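Local coordinates for diadenosine tetraphosphatase, putative (Trypanosoma brucei, PDB 2QJC), which probably hydrolyses phosphoesters or phosphoanhydrides such as diadenosine tetraphosphate, as a calcineurin-like metallophosphatase with two bound manganese ions, at residues I27-R31 / V57-S63; C225-L231 / S243-W247; F64-R68 / S114-V119. All coordinates share one frame; numbering follows the deposited sequence.

Interaction 1: I27-R31 / V57-S63; sequences IHGCR and VNKGPDS. With MN (manganese (II) ion), chain B.
The imidazole of His28 has CG of Lys59 over one face and the backbone O of Val57 at its edge. His82 and His28 meet with their rings edge-to-face. The Arg31 guanidinium has Asp62 OD2 at its edge, in its plane. His28 ND1 donates to Val57 O at 2.6 Å, with that oxygen 20° out of the ring plane. His28 CG stands beside the backbone N, opposite the carbonyl carbon (chi1 -83°), which turns the ring toward Val57 O and the metal. His28 NE2 binds manganese at 2.5 Å. These two bonds set the ring's rotation, and Asn58 O adds a weak second bond to ND1. Asp26 and Asp55 also bind this ion. The first loop carries the phosphatase motif Gly-Asp-x-His-Gly. The second holds a variant of Gly-Asp-x-Val-Asp-Arg-Gly that runs through Asn58, Lys59 and Gly60. A type I' turn from Ile27 to Cys30 brings Gly29 against it, and Asp62 N donates to Gly29 O at 2.9 Å. Arg31 NH1 meets Asp62 OD2 at 3.2 Å in a salt bridge, on the anti side, with the planes 62° apart. Arg31 NE pairs with Glu35, and Asp62 OD1 caps Gly65 N of helix 63-73.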
ATOM      1  N   ILE A  27      -5.433   4.132   2.619  1.00 26.13           N
ATOM      2  CA  ILE A  27      -6.155   5.396   2.799  1.00 29.15           C
ATOM      3  C   ILE A  27      -7.679   5.256   2.606  1.00 29.16           C
ATOM      4  O   ILE A  27      -8.466   5.816   3.372  1.00 29.05           O
ATOM      5  CB  ILE A  27      -5.602   6.479   1.842  1.00 29.33           C
ATOM      6  CG1 ILE A  27      -4.124   6.746   2.161  1.00 30.42           C
ATOM      7  CG2 ILE A  27      -6.380   7.767   2.018  1.00 31.43           C
ATOM      8  CD1 ILE A  27      -3.383   7.548   1.097  1.00 27.89           C
ATOM      9  N   HIS A  28      -8.088   4.511   1.585  1.00 28.89           N
ATOM     10  CA  HIS A  28      -9.509   4.286   1.330  1.00 32.10           C
ATOM     11  C   HIS A  28     -10.368   5.552   1.426  1.00 31.27           C
ATOM     12  O   HIS A  28     -11.283   5.628   2.247  1.00 32.94           O
ATOM     13  CB  HIS A  28     -10.054   3.224   2.303  1.00 30.61           C
ATOM     14  CG  HIS A  28      -9.796   1.813   1.871  1.00 30.49           C
ATOM     15  ND1 HIS A  28     -10.242   1.313   0.666  1.00 29.58           N
ATOM     16  CD2 HIS A  28      -9.159   0.790   2.490  1.00 27.75           C
ATOM     17  CE1 HIS A  28      -9.894   0.042   0.562  1.00 28.74           C
ATOM     18  NE2 HIS A  28      -9.237  -0.300   1.655  1.00 29.63           N
ATOM     19  N   GLY A  29     -10.058   6.541   0.597  1.00 31.42           N
ATOM     20  CA  GLY A  29     -10.822   7.776   0.585  1.00 31.63           C
ATOM     21  C   GLY A  29     -10.878   8.620   1.850  1.00 31.77           C
ATOM     22  O   GLY A  29     -11.705   9.529   1.927  1.00 32.86           O
ATOM     23  N   CYS A  30     -10.031   8.340   2.840  1.00 30.87           N
ATOM     24  CA  CYS A  30     -10.034   9.137   4.072  1.00 31.21           C
ATOM     25  C   CYS A  30      -9.068  10.318   3.950  1.00 31.59           C
ATOM     26  O   CYS A  30      -8.019  10.354   4.606  1.00 29.95           O
ATOM     27  CB  CYS A  30      -9.649   8.276   5.272  1.00 30.34           C
ATOM     28  SG  CYS A  30     -10.847   6.974   5.673  1.00 33.44           S
ATOM     29  N   ARG A  31      -9.441  11.282   3.109  1.00 32.14           N
ATOM     30  CA  ARG A  31      -8.628  12.474   2.848  1.00 34.23           C
ATOM     31  C   ARG A  31      -8.304  13.302   4.088  1.00 34.55           C
ATOM     32  O   ARG A  31      -7.155  13.703   4.294  1.00 34.97           O
ATOM     33  CB  ARG A  31      -9.320  13.374   1.822  1.00 34.44           C
ATOM     34  CG  ARG A  31      -8.375  14.378   1.160  1.00 35.95           C
ATOM     35  CD  ARG A  31      -9.062  15.687   0.832  1.00 34.61           C
ATOM     36  NE  ARG A  31      -9.506  16.376   2.041  1.00 35.63           N
ATOM     37  CZ  ARG A  31     -10.778  16.493   2.414  1.00 37.89           C
ATOM     38  NH1 ARG A  31     -11.745  15.968   1.674  1.00 36.29           N
ATOM     39  NH2 ARG A  31     -11.087  17.134   3.534  1.00 41.51           N
ATOM     40  N   VAL A  57      -8.846   4.281  -2.899  1.00 27.48           N
ATOM     41  CA  VAL A  57     -10.285   4.488  -3.014  1.00 30.24           C
ATOM     42  C   VAL A  57     -11.191   3.489  -2.287  1.00 30.68           C
ATOM     43  O   VAL A  57     -10.731   2.555  -1.615  1.00 29.79           O
ATOM     44  CB  VAL A  57     -10.693   4.486  -4.500  1.00 30.75           C
ATOM     45  CG1 VAL A  57      -9.721   5.349  -5.306  1.00 30.95           C
ATOM     46  CG2 VAL A  57     -10.693   3.057  -5.035  1.00 32.36           C
ATOM     47  N   ASN A  58     -12.494   3.715  -2.446  1.00 31.44           N
ATOM     48  CA  ASN A  58     -13.542   2.878  -1.870  1.00 31.92           C
ATOM     49  C   ASN A  58     -13.649   2.967  -0.348  1.00 32.44           C
ATOM     50  O   ASN A  58     -12.658   3.207   0.349  1.00 29.74           O
ATOM     51  CB  ASN A  58     -13.333   1.423  -2.308  1.00 33.18           C
ATOM     52  CG  ASN A  58     -14.612   0.599  -2.247  1.00 36.50           C
ATOM     53  OD1 ASN A  58     -15.713   1.123  -2.425  1.00 36.98           O
ATOM     54  ND2 ASN A  58     -14.467  -0.699  -2.021  1.00 34.62           N
ATOM     55  N   LYS A  59     -14.874   2.784   0.142  1.00 31.13           N
ATOM     56  CA  LYS A  59     -15.211   2.813   1.569  1.00 33.78           C
ATOM     57  C   LYS A  59     -15.219   4.196   2.224  1.00 33.36           C
ATOM     58  O   LYS A  59     -16.156   4.537   2.948  1.00 31.53           O
ATOM     59  CB  LYS A  59     -14.279   1.888   2.374  1.00 35.07           C
ATOM     60  CG  LYS A  59     -14.037   0.497   1.771  1.00 38.78           C
ATOM     61  CD  LYS A  59     -15.237  -0.035   0.988  1.00 44.14           C
ATOM     62  CE  LYS A  59     -16.492  -0.189   1.846  1.00 45.86           C
ATOM     63  NZ  LYS A  59     -17.623  -0.767   1.054  1.00 46.99           N
ATOM     64  N   GLY A  60     -14.172   4.977   1.979  1.00 33.90           N
ATOM     65  CA  GLY A  60     -14.072   6.305   2.562  1.00 35.02           C
ATOM     66  C   GLY A  60     -14.980   7.343   1.933  1.00 35.17           C
ATOM     67  O   GLY A  60     -15.541   7.113   0.861  1.00 34.44           O
ATOM     68  N   PRO A  61     -15.135   8.512   2.573  1.00 35.80           N
ATOM     69  CA  PRO A  61     -15.995   9.580   2.054  1.00 36.34           C
ATOM     70  C   PRO A  61     -15.502  10.302   0.800  1.00 36.71           C
ATOM     71  O   PRO A  61     -16.311  10.741  -0.019  1.00 36.78           O
ATOM     72  CB  PRO A  61     -16.131  10.521   3.246  1.00 36.59           C
ATOM     73  CG  PRO A  61     -14.797  10.380   3.927  1.00 36.98           C
ATOM     74  CD  PRO A  61     -14.568   8.883   3.885  1.00 38.20           C
ATOM     75  N   ASP A  62     -14.189  10.417   0.625  1.00 37.23           N
ATOM     76  CA  ASP A  62     -13.684  11.126  -0.543  1.00 36.91           C
ATOM     77  C   ASP A  62     -12.553  10.449  -1.320  1.00 38.24           C
ATOM     78  O   ASP A  62     -11.385  10.836  -1.207  1.00 37.64           O
ATOM     79  CB  ASP A  62     -13.262  12.537  -0.121  1.00 36.68           C
ATOM     80  CG  ASP A  62     -12.869  13.404  -1.298  1.00 37.27           C
ATOM     81  OD1 ASP A  62     -13.342  13.128  -2.425  1.00 36.05           O
ATOM     82  OD2 ASP A  62     -12.103  14.372  -1.088  1.00 36.99           O
ATOM     83  N   SER A  63     -12.909   9.454  -2.132  1.00 36.78           N
ATOM     84  CA  SER A  63     -11.924   8.738  -2.935  1.00 36.28           C
ATOM     85  C   SER A  63     -11.224   9.661  -3.929  1.00 36.37           C
ATOM     86  O   SER A  63     -10.002   9.626  -4.065  1.00 35.88           O
ATOM     87  CB  SER A  63     -12.585   7.594  -3.710  1.00 34.67           C
ATOM     88  OG  SER A  63     -13.120   6.617  -2.838  1.00 31.27           O
TER
HETATM   89 MN    MN B 400      -7.488  -1.998   2.055  1.00 31.95          MN
HETATM   90  O   HOH W   1      -7.874  -2.169   4.258  1.00 23.50           O

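Interaction 2: C225-L231 / S243-W247; sequences CVYGGRL and SVPGW. With PO4 (phosphate ion), chain D.
Two nitrogens along one edge of the Arg230 guanidinium converge on Ser243 OG. Arg230 NE donates to Ser243 OG at 3.0 Å and Arg230 NH2 at 3.2 Å, with the oxygen in the guanidinium plane. The Arg230 chain bends at its third torsion (72°), which lays one guanidinium face over the Val244-Pro245 peptide. Beside them, Leu231 and Val244 form a hydrogen-bonded antiparallel pair, with Leu231 N 3.1 Å from Val244 O. These are the open ends of the beta hairpin made by strands 230-236 and 240-245. Strand 240-245 is the outermost strand of the mixed sheet, and 230-236 pairs on to strand 21-24. Past the strands, Gly246 N donates to Gly229 O, and Trp247 N to Cys225 O at 2.9 Å. Cys225 O also accepts from Gly228 N, and its two donors come from opposite faces of the carbonyl plane. CG2 of Val226 packs on Trp247 CE3 at 3.8 Å. Further out, Gln33 and Cys30 touch both Cys225 and Trp247. Beyond the 3-10 turn, Tyr227 OH donates to O1 of a bound phosphate at 3.0 Å. That ion, probably from the crystallisation liquor, is also held by His82 and Arg162.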
ATOM      1  N   CYS A 225      -7.593   2.545   9.127  1.00 33.18           N
ATOM      2  CA  CYS A 225      -8.077   3.920   9.141  1.00 33.83           C
ATOM      3  C   CYS A 225      -9.570   4.099   8.798  1.00 33.42           C
ATOM      4  O   CYS A 225     -10.311   4.721   9.554  1.00 34.29           O
ATOM      5  CB  CYS A 225      -7.233   4.777   8.194  1.00 34.80           C
ATOM      6  SG  CYS A 225      -7.890   6.446   7.969  1.00 32.72           S
ATOM      7  N   VAL A 226     -10.001   3.551   7.666  1.00 33.21           N
ATOM      8  CA  VAL A 226     -11.389   3.680   7.223  1.00 33.02           C
ATOM      9  C   VAL A 226     -12.423   2.967   8.095  1.00 32.86           C
ATOM     10  O   VAL A 226     -13.605   3.292   8.046  1.00 35.21           O
ATOM     11  CB  VAL A 226     -11.561   3.182   5.772  1.00 32.76           C
ATOM     12  CG1 VAL A 226     -11.392   1.670   5.709  1.00 32.85           C
ATOM     13  CG2 VAL A 226     -12.936   3.594   5.238  1.00 33.17           C
ATOM     14  N   TYR A 227     -11.982   2.001   8.889  1.00 33.33           N
ATOM     15  CA  TYR A 227     -12.878   1.253   9.759  1.00 33.59           C
ATOM     16  C   TYR A 227     -12.926   1.863  11.161  1.00 34.84           C
ATOM     17  O   TYR A 227     -13.484   1.263  12.087  1.00 33.98           O
ATOM     18  CB  TYR A 227     -12.416  -0.202   9.868  1.00 31.51           C
ATOM     19  CG  TYR A 227     -12.338  -0.955   8.559  1.00 29.93           C
ATOM     20  CD1 TYR A 227     -13.494  -1.423   7.920  1.00 26.47           C
ATOM     21  CD2 TYR A 227     -11.097  -1.253   7.987  1.00 27.09           C
ATOM     22  CE1 TYR A 227     -13.411  -2.181   6.753  1.00 25.11           C
ATOM     23  CE2 TYR A 227     -11.004  -2.003   6.826  1.00 25.56           C
ATOM     24  CZ  TYR A 227     -12.156  -2.468   6.214  1.00 25.68           C
ATOM     25  OH  TYR A 227     -12.031  -3.240   5.085  1.00 26.76           O
ATOM     26  N   GLY A 228     -12.324   3.042  11.319  1.00 34.45           N
ATOM     27  CA  GLY A 228     -12.320   3.704  12.613  1.00 34.51           C
ATOM     28  C   GLY A 228     -11.091   3.437  13.462  1.00 35.20           C
ATOM     29  O   GLY A 228     -11.082   3.728  14.662  1.00 34.00           O
ATOM     30  N   GLY A 229     -10.048   2.888  12.843  1.00 35.94           N
ATOM     31  CA  GLY A 229      -8.821   2.590  13.564  1.00 34.31           C
ATOM     32  C   GLY A 229      -7.816   3.733  13.577  1.00 35.25           C
ATOM     33  O   GLY A 229      -7.883   4.619  14.437  1.00 35.06           O
ATOM     34  N   ARG A 230      -6.876   3.709  12.634  1.00 33.09           N
ATOM     35  CA  ARG A 230      -5.842   4.740  12.528  1.00 31.98           C
ATOM     36  C   ARG A 230      -5.143   4.690  11.164  1.00 31.56           C
ATOM     37  O   ARG A 230      -5.177   3.663  10.474  1.00 30.12           O
ATOM     38  CB  ARG A 230      -4.784   4.549  13.630  1.00 34.62           C
ATOM     39  CG  ARG A 230      -5.302   4.669  15.057  1.00 37.76           C
ATOM     40  CD  ARG A 230      -4.196   4.457  16.076  1.00 40.40           C
ATOM     41  NE  ARG A 230      -3.263   5.581  16.139  1.00 43.49           N
ATOM     42  CZ  ARG A 230      -3.543   6.762  16.684  1.00 44.89           C
ATOM     43  NH1 ARG A 230      -4.735   6.988  17.219  1.00 44.60           N
ATOM     44  NH2 ARG A 230      -2.622   7.720  16.699  1.00 45.96           N
ATOM     45  N   LEU A 231      -4.522   5.803  10.775  1.00 30.76           N
ATOM     46  CA  LEU A 231      -3.784   5.883   9.515  1.00 29.39           C
ATOM     47  C   LEU A 231      -2.320   6.000   9.922  1.00 29.97           C
ATOM     48  O   LEU A 231      -1.900   7.017  10.481  1.00 29.36           O
ATOM     49  CB  LEU A 231      -4.199   7.105   8.691  1.00 27.13           C
ATOM     50  CG  LEU A 231      -3.653   7.119   7.253  1.00 28.80           C
ATOM     51  CD1 LEU A 231      -4.180   5.889   6.483  1.00 21.93           C
ATOM     52  CD2 LEU A 231      -4.067   8.421   6.545  1.00 24.38           C
ATOM     53  N   SER A 243       1.374   7.671  13.534  1.00 40.17           N
ATOM     54  CA  SER A 243      -0.023   7.524  13.157  1.00 40.70           C
ATOM     55  C   SER A 243      -0.921   8.584  13.776  1.00 41.28           C
ATOM     56  O   SER A 243      -0.532   9.290  14.706  1.00 42.54           O
ATOM     57  CB  SER A 243      -0.536   6.142  13.570  1.00 40.47           C
ATOM     58  OG  SER A 243      -0.564   6.018  14.982  1.00 39.05           O
ATOM     59  N   VAL A 244      -2.132   8.675  13.240  1.00 40.39           N
ATOM     60  CA  VAL A 244      -3.143   9.609  13.711  1.00 38.86           C
ATOM     61  C   VAL A 244      -4.464   8.846  13.762  1.00 39.17           C
ATOM     62  O   VAL A 244      -4.587   7.759  13.186  1.00 35.59           O
ATOM     63  CB  VAL A 244      -3.314  10.811  12.750  1.00 38.51           C
ATOM     64  CG1 VAL A 244      -2.032  11.619  12.686  1.00 38.40           C
ATOM     65  CG2 VAL A 244      -3.709  10.322  11.370  1.00 37.17           C
ATOM     66  N   PRO A 245      -5.464   9.401  14.463  1.00 39.56           N
ATOM     67  CA  PRO A 245      -6.781   8.767  14.582  1.00 40.15           C
ATOM     68  C   PRO A 245      -7.430   8.504  13.222  1.00 40.43           C
ATOM     69  O   PRO A 245      -7.331   9.329  12.314  1.00 40.20           O
ATOM     70  CB  PRO A 245      -7.571   9.781  15.407  1.00 40.33           C
ATOM     71  CG  PRO A 245      -6.513  10.347  16.317  1.00 40.92           C
ATOM     72  CD  PRO A 245      -5.365  10.573  15.356  1.00 39.45           C
ATOM     73  N   GLY A 246      -8.098   7.357  13.092  1.00 39.84           N
ATOM     74  CA  GLY A 246      -8.762   7.025  11.845  1.00 39.86           C
ATOM     75  C   GLY A 246     -10.128   7.680  11.725  1.00 41.93           C
ATOM     76  O   GLY A 246     -10.540   8.422  12.615  1.00 42.08           O
ATOM     77  N   TRP A 247     -10.829   7.402  10.627  1.00 42.79           N
ATOM     78  CA  TRP A 247     -12.160   7.958  10.358  1.00 44.16           C
ATOM     79  C   TRP A 247     -13.223   7.367  11.289  1.00 44.87           C
ATOM     80  O   TRP A 247     -13.356   6.150  11.392  1.00 43.92           O
ATOM     81  CB  TRP A 247     -12.530   7.694   8.894  1.00 44.96           C
ATOM     82  CG  TRP A 247     -13.861   8.242   8.472  1.00 48.60           C
ATOM     83  CD1 TRP A 247     -14.388   9.462   8.795  1.00 48.63           C
ATOM     84  CD2 TRP A 247     -14.802   7.621   7.586  1.00 48.74           C
ATOM     85  NE1 TRP A 247     -15.594   9.639   8.162  1.00 48.26           N
ATOM     86  CE2 TRP A 247     -15.873   8.526   7.412  1.00 49.46           C
ATOM     87  CE3 TRP A 247     -14.844   6.386   6.917  1.00 49.49           C
ATOM     88  CZ2 TRP A 247     -16.978   8.240   6.596  1.00 49.65           C
ATOM     89  CZ3 TRP A 247     -15.941   6.100   6.105  1.00 49.25           C
ATOM     90  CH2 TRP A 247     -16.992   7.026   5.953  1.00 49.71           C
TER
HETATM   91  P   PO4 D 500      -9.179  -4.952   2.315  1.00 47.08           P
HETATM   92  O1  PO4 D 500      -9.523  -4.188   3.709  1.00 46.07           O
HETATM   93  O2  PO4 D 500      -8.434  -6.304   2.682  1.00 45.97           O
HETATM   94  O3  PO4 D 500     -10.517  -5.247   1.577  1.00 47.54           O
HETATM   95  O4  PO4 D 500      -8.241  -4.049   1.465  1.00 47.40           O

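Interaction 3: F64-R68 / S114-V119; sequences FGVVR and SIPTDV
Arg68 reaches from helix 63-73 to Asp118 at the start of helix 117-124. From CB its chain turns beside the backbone N (chi1 -83°), which brings Arg68 CG within 3.5 Å of Asp118 OD2. It then stays straight through chi2 and chi3, carrying NE out to the carboxylate. Arg68 NE donates to Asp118 OD2 at 2.8 Å in a nearly straight bond, 169° at the hydrogen, on the syn lone pair. At the tip, Arg68 NH2 donates to Asp118 OD1 at 3.2 Å and also rests against Pro116 CG. The salt bridge thus pairs one nitrogen with each oxygen, the two planes only 19° from coplanar. CG2 of Val119 lies over one guanidinium face. One turn back is Phe64. Pro116 CD stands over the centre of the Phe64 ring in a CH-pi contact, 3.8 Å from the centroid. Phe64 CZ reaches Ser114 O at 3.3 Å, and CE1 packs on Ile115 CG1. Deeper in, Val67 CG1 meets Val119 CG1 at 3.8 Å. Val67 also packs on Tyr122 and Leu123, and on Leu56 and Val57. Ile115 packs on Leu86 and Val90. The junction of helices 108-114 and 117-124 thus packs against both helix 63-73 and helix 81-91.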
ATOM      1  N   PHE A  64     -12.008  10.488  -4.613  1.00 35.91           N
ATOM      2  CA  PHE A  64     -11.477  11.406  -5.614  1.00 36.16           C
ATOM      3  C   PHE A  64     -10.507  12.457  -5.072  1.00 35.68           C
ATOM      4  O   PHE A  64      -9.498  12.763  -5.711  1.00 34.34           O
ATOM      5  CB  PHE A  64     -12.634  12.094  -6.351  1.00 39.08           C
ATOM      6  CG  PHE A  64     -13.584  11.131  -7.026  1.00 41.22           C
ATOM      7  CD1 PHE A  64     -13.140   9.886  -7.470  1.00 41.55           C
ATOM      8  CD2 PHE A  64     -14.915  11.483  -7.242  1.00 41.74           C
ATOM      9  CE1 PHE A  64     -14.003   9.004  -8.120  1.00 42.87           C
ATOM     10  CE2 PHE A  64     -15.790  10.609  -7.893  1.00 42.97           C
ATOM     11  CZ  PHE A  64     -15.331   9.367  -8.333  1.00 43.95           C
ATOM     12  N   GLY A  65     -10.812  13.004  -3.900  1.00 35.61           N
ATOM     13  CA  GLY A  65      -9.944  14.005  -3.309  1.00 36.26           C
ATOM     14  C   GLY A  65      -8.607  13.422  -2.897  1.00 36.76           C
ATOM     15  O   GLY A  65      -7.569  14.078  -3.003  1.00 37.32           O
ATOM     16  N   VAL A  66      -8.636  12.180  -2.422  1.00 35.50           N
ATOM     17  CA  VAL A  66      -7.432  11.481  -1.999  1.00 32.61           C
ATOM     18  C   VAL A  66      -6.446  11.356  -3.148  1.00 31.98           C
ATOM     19  O   VAL A  66      -5.258  11.650  -2.998  1.00 32.66           O
ATOM     20  CB  VAL A  66      -7.761  10.054  -1.494  1.00 32.02           C
ATOM     21  CG1 VAL A  66      -6.519   9.161  -1.582  1.00 28.10           C
ATOM     22  CG2 VAL A  66      -8.264  10.116  -0.067  1.00 29.70           C
ATOM     23  N   VAL A  67      -6.952  10.921  -4.296  1.00 30.64           N
ATOM     24  CA  VAL A  67      -6.125  10.716  -5.471  1.00 31.05           C
ATOM     25  C   VAL A  67      -5.601  12.010  -6.069  1.00 33.18           C
ATOM     26  O   VAL A  67      -4.468  12.058  -6.553  1.00 33.83           O
ATOM     27  CB  VAL A  67      -6.901   9.899  -6.529  1.00 31.40           C
ATOM     28  CG1 VAL A  67      -6.128   9.828  -7.832  1.00 27.44           C
ATOM     29  CG2 VAL A  67      -7.156   8.488  -5.989  1.00 28.35           C
ATOM     30  N   ARG A  68      -6.418  13.059  -6.027  1.00 34.59           N
ATOM     31  CA  ARG A  68      -6.013  14.357  -6.559  1.00 36.67           C
ATOM     32  C   ARG A  68      -4.975  15.028  -5.665  1.00 35.12           C
ATOM     33  O   ARG A  68      -4.110  15.752  -6.146  1.00 36.86           O
ATOM     34  CB  ARG A  68      -7.237  15.262  -6.725  1.00 37.00           C
ATOM     35  CG  ARG A  68      -7.973  15.016  -8.024  1.00 39.11           C
ATOM     36  CD  ARG A  68      -9.363  15.619  -8.014  1.00 41.04           C
ATOM     37  NE  ARG A  68      -9.998  15.482  -9.322  1.00 41.87           N
ATOM     38  CZ  ARG A  68     -11.308  15.555  -9.527  1.00 41.92           C
ATOM     39  NH1 ARG A  68     -12.130  15.764  -8.505  1.00 39.04           N
ATOM     40  NH2 ARG A  68     -11.797  15.407 -10.753  1.00 40.21           N
ATOM     41  N   SER A 114     -18.911   7.131 -11.678  1.00 39.88           N
ATOM     42  CA  SER A 114     -18.570   8.526 -11.407  1.00 39.62           C
ATOM     43  C   SER A 114     -17.091   8.916 -11.469  1.00 39.81           C
ATOM     44  O   SER A 114     -16.758  10.080 -11.238  1.00 38.60           O
ATOM     45  CB  SER A 114     -19.128   8.932 -10.034  1.00 39.30           C
ATOM     46  OG  SER A 114     -18.540   8.171  -8.985  1.00 38.74           O
ATOM     47  N   ILE A 115     -16.205   7.976 -11.791  1.00 39.40           N
ATOM     48  CA  ILE A 115     -14.780   8.302 -11.824  1.00 38.44           C
ATOM     49  C   ILE A 115     -14.345   9.203 -12.984  1.00 38.03           C
ATOM     50  O   ILE A 115     -14.536   8.874 -14.156  1.00 37.07           O
ATOM     51  CB  ILE A 115     -13.891   7.019 -11.808  1.00 38.39           C
ATOM     52  CG1 ILE A 115     -12.435   7.413 -11.558  1.00 37.52           C
ATOM     53  CG2 ILE A 115     -14.017   6.252 -13.123  1.00 37.64           C
ATOM     54  CD1 ILE A 115     -11.468   6.236 -11.516  1.00 39.04           C
ATOM     55  N   PRO A 116     -13.762  10.368 -12.657  1.00 38.30           N
ATOM     56  CA  PRO A 116     -13.289  11.333 -13.656  1.00 39.29           C
ATOM     57  C   PRO A 116     -11.980  10.906 -14.316  1.00 40.72           C
ATOM     58  O   PRO A 116     -11.210  10.124 -13.750  1.00 40.49           O
ATOM     59  CB  PRO A 116     -13.158  12.626 -12.852  1.00 39.78           C
ATOM     60  CG  PRO A 116     -12.788  12.139 -11.492  1.00 40.25           C
ATOM     61  CD  PRO A 116     -13.692  10.939 -11.298  1.00 37.97           C
ATOM     62  N   THR A 117     -11.744  11.429 -15.517  1.00 41.99           N
ATOM     63  CA  THR A 117     -10.560  11.113 -16.309  1.00 43.20           C
ATOM     64  C   THR A 117      -9.225  11.220 -15.574  1.00 42.75           C
ATOM     65  O   THR A 117      -8.439  10.270 -15.573  1.00 40.43           O
ATOM     66  CB  THR A 117     -10.499  12.005 -17.575  1.00 46.60           C
ATOM     67  OG1 THR A 117     -11.632  11.726 -18.408  1.00 48.73           O
ATOM     68  CG2 THR A 117      -9.215  11.735 -18.369  1.00 47.02           C
ATOM     69  N   ASP A 118      -8.961  12.373 -14.961  1.00 41.48           N
ATOM     70  CA  ASP A 118      -7.704  12.565 -14.254  1.00 41.19           C
ATOM     71  C   ASP A 118      -7.474  11.474 -13.206  1.00 40.73           C
ATOM     72  O   ASP A 118      -6.431  10.818 -13.208  1.00 37.65           O
ATOM     73  CB  ASP A 118      -7.652  13.961 -13.622  1.00 42.54           C
ATOM     74  CG  ASP A 118      -8.731  14.183 -12.584  1.00 42.21           C
ATOM     75  OD1 ASP A 118      -9.907  13.874 -12.858  1.00 46.68           O
ATOM     76  OD2 ASP A 118      -8.399  14.683 -11.492  1.00 44.62           O
ATOM     77  N   VAL A 119      -8.452  11.266 -12.327  1.00 39.93           N
ATOM     78  CA  VAL A 119      -8.331  10.236 -11.301  1.00 39.58           C
ATOM     79  C   VAL A 119      -8.012   8.883 -11.946  1.00 39.36           C
ATOM     80  O   VAL A 119      -7.045   8.217 -11.579  1.00 38.02           O
ATOM     81  CB  VAL A 119      -9.636  10.102 -10.480  1.00 39.54           C
ATOM     82  CG1 VAL A 119      -9.504   8.971  -9.463  1.00 37.76           C
ATOM     83  CG2 VAL A 119      -9.942  11.418  -9.772  1.00 38.92           C
TER

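How the interactions relate
From the N terminus, strand 21-24 leads into 27-31, the first half of interaction 1. Its partner 57-63 follows strand 49-52, so the contact joins the loops before helices 31-41 and 63-73. The chain runs straight on into 64-68, where interaction 3 begins. That contact closes at 114-119, where helix 108-114 ends and 117-124 begins, and ties that junction to helix 63-73. Interaction 2 comes last, at the open end of the C-terminal hairpin. The three are in series, with no nesting or crossing. Interaction 1 touches both others: Val66 packs on the 27-31 turn, while Lys59 and Pro61 meet Trp247. Interactions 2 and 3 do not touch, with centres about 22 Å apart.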